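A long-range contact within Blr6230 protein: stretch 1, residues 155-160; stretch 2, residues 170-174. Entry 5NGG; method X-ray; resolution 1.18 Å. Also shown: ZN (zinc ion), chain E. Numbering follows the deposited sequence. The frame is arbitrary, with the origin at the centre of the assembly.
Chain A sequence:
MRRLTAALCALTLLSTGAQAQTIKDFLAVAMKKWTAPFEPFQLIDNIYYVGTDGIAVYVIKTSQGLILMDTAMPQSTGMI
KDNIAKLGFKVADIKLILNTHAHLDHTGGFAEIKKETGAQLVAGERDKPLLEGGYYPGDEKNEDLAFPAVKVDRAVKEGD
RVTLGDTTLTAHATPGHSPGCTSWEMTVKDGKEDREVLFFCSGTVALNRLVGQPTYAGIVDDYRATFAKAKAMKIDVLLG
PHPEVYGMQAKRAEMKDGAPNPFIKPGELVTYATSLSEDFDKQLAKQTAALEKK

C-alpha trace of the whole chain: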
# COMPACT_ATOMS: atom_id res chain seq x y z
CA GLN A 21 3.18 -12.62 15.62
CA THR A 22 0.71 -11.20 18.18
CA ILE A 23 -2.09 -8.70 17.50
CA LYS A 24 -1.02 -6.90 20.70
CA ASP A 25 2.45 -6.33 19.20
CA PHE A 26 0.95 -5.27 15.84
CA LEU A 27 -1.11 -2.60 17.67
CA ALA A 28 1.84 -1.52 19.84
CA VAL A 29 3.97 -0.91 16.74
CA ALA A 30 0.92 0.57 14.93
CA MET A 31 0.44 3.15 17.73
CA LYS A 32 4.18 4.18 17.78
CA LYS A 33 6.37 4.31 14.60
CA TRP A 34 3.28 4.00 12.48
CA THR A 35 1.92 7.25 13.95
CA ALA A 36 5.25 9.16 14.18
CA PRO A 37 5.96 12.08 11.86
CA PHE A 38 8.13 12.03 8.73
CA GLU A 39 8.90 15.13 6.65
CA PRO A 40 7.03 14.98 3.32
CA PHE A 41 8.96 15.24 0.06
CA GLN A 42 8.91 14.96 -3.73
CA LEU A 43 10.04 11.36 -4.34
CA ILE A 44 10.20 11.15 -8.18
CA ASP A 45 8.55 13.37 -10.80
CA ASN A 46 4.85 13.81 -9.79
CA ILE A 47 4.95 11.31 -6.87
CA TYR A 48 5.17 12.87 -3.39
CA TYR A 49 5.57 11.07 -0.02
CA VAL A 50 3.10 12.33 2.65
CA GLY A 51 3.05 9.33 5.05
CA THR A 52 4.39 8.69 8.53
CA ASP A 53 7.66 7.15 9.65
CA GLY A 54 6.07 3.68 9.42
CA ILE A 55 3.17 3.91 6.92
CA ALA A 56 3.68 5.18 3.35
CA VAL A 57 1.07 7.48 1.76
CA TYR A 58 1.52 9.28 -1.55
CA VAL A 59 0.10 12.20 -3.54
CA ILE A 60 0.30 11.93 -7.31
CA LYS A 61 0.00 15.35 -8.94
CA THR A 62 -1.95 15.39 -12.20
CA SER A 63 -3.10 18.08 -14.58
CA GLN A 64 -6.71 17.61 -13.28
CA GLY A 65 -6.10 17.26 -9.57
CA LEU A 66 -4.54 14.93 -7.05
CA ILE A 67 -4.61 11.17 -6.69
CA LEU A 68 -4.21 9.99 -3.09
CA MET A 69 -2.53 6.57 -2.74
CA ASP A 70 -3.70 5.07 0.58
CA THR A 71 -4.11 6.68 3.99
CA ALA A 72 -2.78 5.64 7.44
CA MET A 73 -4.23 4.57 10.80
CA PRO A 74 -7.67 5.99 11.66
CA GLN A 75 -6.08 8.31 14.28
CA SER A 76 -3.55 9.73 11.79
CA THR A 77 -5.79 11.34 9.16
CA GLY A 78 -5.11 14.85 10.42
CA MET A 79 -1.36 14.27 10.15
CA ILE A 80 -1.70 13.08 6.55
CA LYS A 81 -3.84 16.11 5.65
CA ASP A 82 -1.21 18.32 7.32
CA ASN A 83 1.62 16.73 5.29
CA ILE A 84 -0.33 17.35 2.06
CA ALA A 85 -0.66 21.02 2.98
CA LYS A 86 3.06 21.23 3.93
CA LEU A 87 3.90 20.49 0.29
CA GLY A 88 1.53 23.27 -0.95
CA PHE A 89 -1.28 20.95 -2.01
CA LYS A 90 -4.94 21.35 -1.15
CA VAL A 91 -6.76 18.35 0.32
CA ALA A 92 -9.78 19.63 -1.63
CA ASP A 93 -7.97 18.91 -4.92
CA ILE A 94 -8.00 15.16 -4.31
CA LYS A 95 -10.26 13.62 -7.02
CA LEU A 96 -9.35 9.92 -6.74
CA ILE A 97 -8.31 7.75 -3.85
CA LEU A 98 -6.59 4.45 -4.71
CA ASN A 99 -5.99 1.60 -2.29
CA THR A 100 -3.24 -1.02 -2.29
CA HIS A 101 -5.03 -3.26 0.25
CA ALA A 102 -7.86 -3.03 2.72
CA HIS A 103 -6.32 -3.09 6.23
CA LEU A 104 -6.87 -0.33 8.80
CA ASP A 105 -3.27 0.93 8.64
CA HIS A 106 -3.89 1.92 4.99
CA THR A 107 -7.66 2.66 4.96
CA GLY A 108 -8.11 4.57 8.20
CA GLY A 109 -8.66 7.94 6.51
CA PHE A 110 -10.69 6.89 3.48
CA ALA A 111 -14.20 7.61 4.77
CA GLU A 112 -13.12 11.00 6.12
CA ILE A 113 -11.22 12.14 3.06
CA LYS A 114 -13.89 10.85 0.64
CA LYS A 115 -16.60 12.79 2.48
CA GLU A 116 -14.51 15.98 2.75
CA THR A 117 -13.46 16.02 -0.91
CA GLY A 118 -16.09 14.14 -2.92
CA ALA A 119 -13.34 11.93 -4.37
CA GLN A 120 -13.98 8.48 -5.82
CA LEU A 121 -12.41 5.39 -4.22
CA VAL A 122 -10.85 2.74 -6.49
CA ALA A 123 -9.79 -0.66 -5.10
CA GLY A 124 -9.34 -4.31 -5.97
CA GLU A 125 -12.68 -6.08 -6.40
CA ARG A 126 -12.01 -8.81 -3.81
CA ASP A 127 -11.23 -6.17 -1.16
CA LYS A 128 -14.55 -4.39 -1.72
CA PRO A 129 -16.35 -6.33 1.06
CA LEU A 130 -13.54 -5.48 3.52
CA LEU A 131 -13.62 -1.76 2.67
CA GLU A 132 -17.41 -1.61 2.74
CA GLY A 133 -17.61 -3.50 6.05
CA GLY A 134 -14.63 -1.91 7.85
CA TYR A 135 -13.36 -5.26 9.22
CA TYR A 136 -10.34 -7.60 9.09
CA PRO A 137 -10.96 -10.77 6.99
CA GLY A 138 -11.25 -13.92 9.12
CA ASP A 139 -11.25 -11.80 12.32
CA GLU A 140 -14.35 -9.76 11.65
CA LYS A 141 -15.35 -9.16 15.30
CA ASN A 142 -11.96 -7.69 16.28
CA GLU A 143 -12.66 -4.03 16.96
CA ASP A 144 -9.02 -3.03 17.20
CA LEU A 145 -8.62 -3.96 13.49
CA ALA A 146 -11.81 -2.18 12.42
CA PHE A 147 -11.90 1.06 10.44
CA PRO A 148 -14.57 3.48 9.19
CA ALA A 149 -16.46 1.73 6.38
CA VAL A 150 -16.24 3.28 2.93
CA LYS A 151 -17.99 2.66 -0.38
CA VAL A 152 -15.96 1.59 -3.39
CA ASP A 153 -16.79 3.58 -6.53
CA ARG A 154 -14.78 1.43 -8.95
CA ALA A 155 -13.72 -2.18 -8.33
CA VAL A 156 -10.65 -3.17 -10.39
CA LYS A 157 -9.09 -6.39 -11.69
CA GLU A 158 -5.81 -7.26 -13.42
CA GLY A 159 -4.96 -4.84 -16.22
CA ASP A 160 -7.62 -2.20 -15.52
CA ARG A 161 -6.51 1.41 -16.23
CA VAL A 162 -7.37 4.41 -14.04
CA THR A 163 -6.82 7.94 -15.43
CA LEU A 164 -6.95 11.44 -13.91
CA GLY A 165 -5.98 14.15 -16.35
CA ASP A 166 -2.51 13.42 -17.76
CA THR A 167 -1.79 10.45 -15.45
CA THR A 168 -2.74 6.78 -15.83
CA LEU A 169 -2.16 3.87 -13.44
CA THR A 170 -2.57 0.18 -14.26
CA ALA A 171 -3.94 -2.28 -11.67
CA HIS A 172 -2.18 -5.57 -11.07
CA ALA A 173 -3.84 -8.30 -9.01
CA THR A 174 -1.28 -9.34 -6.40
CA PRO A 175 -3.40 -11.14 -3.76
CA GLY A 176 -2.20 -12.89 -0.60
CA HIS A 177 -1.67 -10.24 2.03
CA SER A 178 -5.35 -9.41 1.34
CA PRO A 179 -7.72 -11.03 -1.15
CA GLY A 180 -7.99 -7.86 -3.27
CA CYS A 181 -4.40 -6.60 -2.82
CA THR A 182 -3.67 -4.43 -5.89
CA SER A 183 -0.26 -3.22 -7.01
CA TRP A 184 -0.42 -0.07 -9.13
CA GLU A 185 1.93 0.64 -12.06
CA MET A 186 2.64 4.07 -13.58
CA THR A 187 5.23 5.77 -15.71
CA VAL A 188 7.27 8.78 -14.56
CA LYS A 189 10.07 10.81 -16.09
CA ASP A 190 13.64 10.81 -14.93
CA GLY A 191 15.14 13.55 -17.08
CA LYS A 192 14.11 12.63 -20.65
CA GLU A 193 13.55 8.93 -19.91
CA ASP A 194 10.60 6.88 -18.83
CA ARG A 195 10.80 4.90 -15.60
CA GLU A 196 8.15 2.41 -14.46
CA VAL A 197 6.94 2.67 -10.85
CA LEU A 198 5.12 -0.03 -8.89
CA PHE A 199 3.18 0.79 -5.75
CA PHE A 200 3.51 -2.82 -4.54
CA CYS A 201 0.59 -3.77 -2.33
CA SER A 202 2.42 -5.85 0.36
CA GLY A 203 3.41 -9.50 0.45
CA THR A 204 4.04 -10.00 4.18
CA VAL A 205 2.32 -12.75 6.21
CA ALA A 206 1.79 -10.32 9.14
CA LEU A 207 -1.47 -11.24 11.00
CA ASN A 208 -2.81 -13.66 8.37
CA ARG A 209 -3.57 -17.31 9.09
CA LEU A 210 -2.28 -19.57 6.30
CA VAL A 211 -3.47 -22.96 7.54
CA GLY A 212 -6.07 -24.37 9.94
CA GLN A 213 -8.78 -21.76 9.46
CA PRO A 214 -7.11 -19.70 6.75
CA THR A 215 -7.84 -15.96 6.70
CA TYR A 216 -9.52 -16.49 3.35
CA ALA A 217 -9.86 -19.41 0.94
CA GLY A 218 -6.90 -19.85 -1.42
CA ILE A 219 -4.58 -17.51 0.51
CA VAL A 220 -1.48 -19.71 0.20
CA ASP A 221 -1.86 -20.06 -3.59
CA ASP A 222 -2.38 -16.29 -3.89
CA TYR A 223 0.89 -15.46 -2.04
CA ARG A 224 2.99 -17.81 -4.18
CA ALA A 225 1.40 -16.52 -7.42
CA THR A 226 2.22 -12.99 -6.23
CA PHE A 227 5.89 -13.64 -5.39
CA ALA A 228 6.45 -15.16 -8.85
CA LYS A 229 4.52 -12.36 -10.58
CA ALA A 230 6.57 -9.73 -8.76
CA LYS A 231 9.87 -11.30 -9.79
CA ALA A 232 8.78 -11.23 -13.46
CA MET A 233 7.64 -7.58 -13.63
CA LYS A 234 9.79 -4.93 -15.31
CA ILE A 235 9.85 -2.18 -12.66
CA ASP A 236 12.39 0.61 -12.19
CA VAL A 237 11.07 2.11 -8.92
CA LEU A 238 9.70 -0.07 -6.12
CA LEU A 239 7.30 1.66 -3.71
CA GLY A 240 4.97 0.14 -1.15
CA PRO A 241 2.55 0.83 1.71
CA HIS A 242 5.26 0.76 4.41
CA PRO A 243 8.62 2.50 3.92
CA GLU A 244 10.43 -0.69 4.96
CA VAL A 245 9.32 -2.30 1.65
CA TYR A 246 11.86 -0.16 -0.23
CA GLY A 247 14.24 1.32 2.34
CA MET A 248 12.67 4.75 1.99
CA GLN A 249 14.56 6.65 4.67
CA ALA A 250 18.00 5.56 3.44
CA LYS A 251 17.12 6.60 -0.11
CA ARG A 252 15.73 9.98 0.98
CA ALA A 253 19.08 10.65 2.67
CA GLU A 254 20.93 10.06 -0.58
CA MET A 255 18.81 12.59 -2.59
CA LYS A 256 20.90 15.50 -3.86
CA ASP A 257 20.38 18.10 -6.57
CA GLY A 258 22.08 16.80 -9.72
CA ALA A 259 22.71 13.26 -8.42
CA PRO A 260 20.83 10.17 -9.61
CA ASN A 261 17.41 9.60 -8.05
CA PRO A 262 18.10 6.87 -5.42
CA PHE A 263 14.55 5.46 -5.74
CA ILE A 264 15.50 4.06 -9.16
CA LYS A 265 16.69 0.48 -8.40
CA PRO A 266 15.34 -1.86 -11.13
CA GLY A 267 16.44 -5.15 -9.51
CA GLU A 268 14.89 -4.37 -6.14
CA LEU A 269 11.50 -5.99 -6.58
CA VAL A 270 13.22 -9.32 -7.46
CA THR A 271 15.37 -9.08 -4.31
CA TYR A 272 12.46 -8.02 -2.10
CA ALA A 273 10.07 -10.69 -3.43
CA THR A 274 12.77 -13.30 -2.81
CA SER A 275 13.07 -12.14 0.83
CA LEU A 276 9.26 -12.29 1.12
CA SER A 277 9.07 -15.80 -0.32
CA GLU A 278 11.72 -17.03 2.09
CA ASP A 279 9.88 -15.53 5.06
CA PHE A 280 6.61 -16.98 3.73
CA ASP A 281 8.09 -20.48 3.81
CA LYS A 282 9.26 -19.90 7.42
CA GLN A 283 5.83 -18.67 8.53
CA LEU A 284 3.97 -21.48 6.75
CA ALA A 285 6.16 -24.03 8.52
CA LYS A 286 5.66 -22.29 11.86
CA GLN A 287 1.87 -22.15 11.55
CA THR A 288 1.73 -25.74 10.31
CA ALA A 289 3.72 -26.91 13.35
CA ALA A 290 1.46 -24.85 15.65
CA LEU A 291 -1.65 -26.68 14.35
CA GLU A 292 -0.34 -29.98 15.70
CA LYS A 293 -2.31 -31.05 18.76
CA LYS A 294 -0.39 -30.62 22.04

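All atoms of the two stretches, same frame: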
# COMPACT_ATOMS: atom_id res chain seq x y z
N ALA A 155 -14.39 -0.96 -8.72
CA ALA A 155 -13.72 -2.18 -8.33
C ALA A 155 -12.87 -2.64 -9.51
O ALA A 155 -13.38 -2.79 -10.61
CB ALA A 155 -14.75 -3.24 -7.94
N VAL A 156 -11.57 -2.83 -9.30
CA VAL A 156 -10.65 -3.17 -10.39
C VAL A 156 -10.15 -4.61 -10.34
O VAL A 156 -10.11 -5.21 -9.28
CB VAL A 156 -9.45 -2.19 -10.50
CG1 VAL A 156 -9.92 -0.79 -10.85
CG2 VAL A 156 -8.60 -2.22 -9.24
N LYS A 157 -9.77 -5.11 -11.52
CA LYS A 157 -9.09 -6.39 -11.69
C LYS A 157 -7.82 -6.20 -12.51
O LYS A 157 -7.54 -5.10 -13.00
CB LYS A 157 -10.03 -7.42 -12.32
CG LYS A 157 -11.19 -7.81 -11.42
CD LYS A 157 -11.92 -9.03 -11.95
N GLU A 158 -7.07 -7.28 -12.68
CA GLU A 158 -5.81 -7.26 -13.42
C GLU A 158 -5.94 -6.54 -14.76
O GLU A 158 -6.80 -6.88 -15.58
CB GLU A 158 -5.33 -8.70 -13.65
CG GLU A 158 -4.12 -8.88 -14.56
CD GLU A 158 -2.81 -8.37 -13.98
OE1 GLU A 158 -2.67 -8.25 -12.75
OE2 GLU A 158 -1.89 -8.12 -14.80
N GLY A 159 -5.07 -5.57 -14.97
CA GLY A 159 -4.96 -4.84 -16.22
C GLY A 159 -5.83 -3.60 -16.36
O GLY A 159 -5.68 -2.86 -17.34
N ASP A 160 -6.74 -3.37 -15.42
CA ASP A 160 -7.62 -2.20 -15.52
C ASP A 160 -6.80 -0.90 -15.41
O ASP A 160 -5.81 -0.83 -14.69
CB ASP A 160 -8.71 -2.22 -14.45
CG ASP A 160 -9.77 -3.28 -14.70
OD1 ASP A 160 -9.83 -3.87 -15.82
OD2 ASP A 160 -10.55 -3.51 -13.76
N THR A 170 -2.08 1.49 -13.89
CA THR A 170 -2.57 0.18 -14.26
C THR A 170 -2.61 -0.71 -13.02
O THR A 170 -1.62 -0.82 -12.28
CB THR A 170 -1.69 -0.46 -15.33
OG1 THR A 170 -1.67 0.39 -16.48
CG2 THR A 170 -2.20 -1.84 -15.75
N ALA A 171 -3.76 -1.34 -12.77
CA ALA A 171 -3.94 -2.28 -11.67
C ALA A 171 -3.32 -3.63 -11.99
O ALA A 171 -3.57 -4.19 -13.07
CB ALA A 171 -5.43 -2.45 -11.38
N HIS A 172 -2.62 -4.18 -11.02
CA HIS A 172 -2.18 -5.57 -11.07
C HIS A 172 -2.71 -6.33 -9.86
O HIS A 172 -2.54 -5.89 -8.73
CB HIS A 172 -0.66 -5.67 -11.07
CG HIS A 172 -0.03 -5.09 -12.29
ND1 HIS A 172 0.16 -5.81 -13.44
CD2 HIS A 172 0.42 -3.85 -12.53
CE1 HIS A 172 0.74 -5.04 -14.34
NE2 HIS A 172 0.91 -3.84 -13.81
N ALA A 173 -3.32 -7.49 -10.10
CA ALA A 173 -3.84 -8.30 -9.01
C ALA A 173 -2.69 -9.07 -8.39
O ALA A 173 -2.08 -9.93 -9.03
CB ALA A 173 -4.92 -9.24 -9.52
N THR A 174 -2.38 -8.74 -7.14
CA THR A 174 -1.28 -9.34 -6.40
C THR A 174 -1.80 -9.78 -5.02
O THR A 174 -1.30 -9.33 -3.98
CB THR A 174 -0.09 -8.36 -6.27
OG1 THR A 174 -0.57 -7.09 -5.83
CG2 THR A 174 0.60 -8.16 -7.59
ZN ZN E . -0.17 -7.77 -13.92

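A strand can be paired with a turn as well as with another strand, provided the turn offers its backbone groups in the right places; the contact between residues 155-160 and 170-174 of the Blr6230 protein illustrates the principle. The partner of the strand is a type II beta turn from K157 to D160, closed by a hydrogen bond from D160 N to K157 O (3.1 Å) and steadied by another from K157 N to the D160 carboxylate atom OD2 (2.9 Å).

Followed along the strand, the contact begins at T170, which lies beside D160 and G159. Its CA approaches D160 O at 3.4 Å, a CA-H...O contact, while its methyl CG2 reaches to 4.0 Å from G159 O. The same D160 carbonyl is engaged more strongly by the next residue.

A171 is the centre of the pairing, because both of its backbone polar groups are used. A171 N donates to D160 O over 2.9 Å, nearly straight at 172°, and A171 O accepts from G159 N over 2.8 Å at 156°. The turn thus supplies an acceptor and a donor from successive residues to a single residue of the strand. Glycine suits this corner: at phi 89° and psi -9°, a CB on G159 would be jammed against the carbonyl oxygen of E158. The A171 side chain points toward the other stretch, where its CB packs against V156 CG2 at 3.8 Å and lies equally far, 3.8 Å, from K157 O. A small apolar contact therefore accompanies the polar pairing.

At H172 the side chain leaves CA in the direction away from the turn, yet the residue is still tied to it through metal. H172 ND1 and E158 OE2 each bind the zinc ion at 2.0 Å, with one further ligand from elsewhere in the structure. The two ligand atoms, E158 OE2 and H172 ND1, are 3.4 Å apart and are not hydrogen-bonded; the shared cation accounts for their proximity.

A173 completes the interaction through its backbone. Its amide N donates to E158 OE1 over 2.8 Å at 151°, so the glutamate carboxylate holds zinc with one oxygen and the strand with the other. E158 can do so although its CA-to-CB bond points sideways, since chi1 near t and chi2 near p bring the end of the side chain nearer the strand. The A173 CB points toward the turn and comes within 4.1 Å of E158 OE1. T174, beyond the strand, makes no contact with the first stretch.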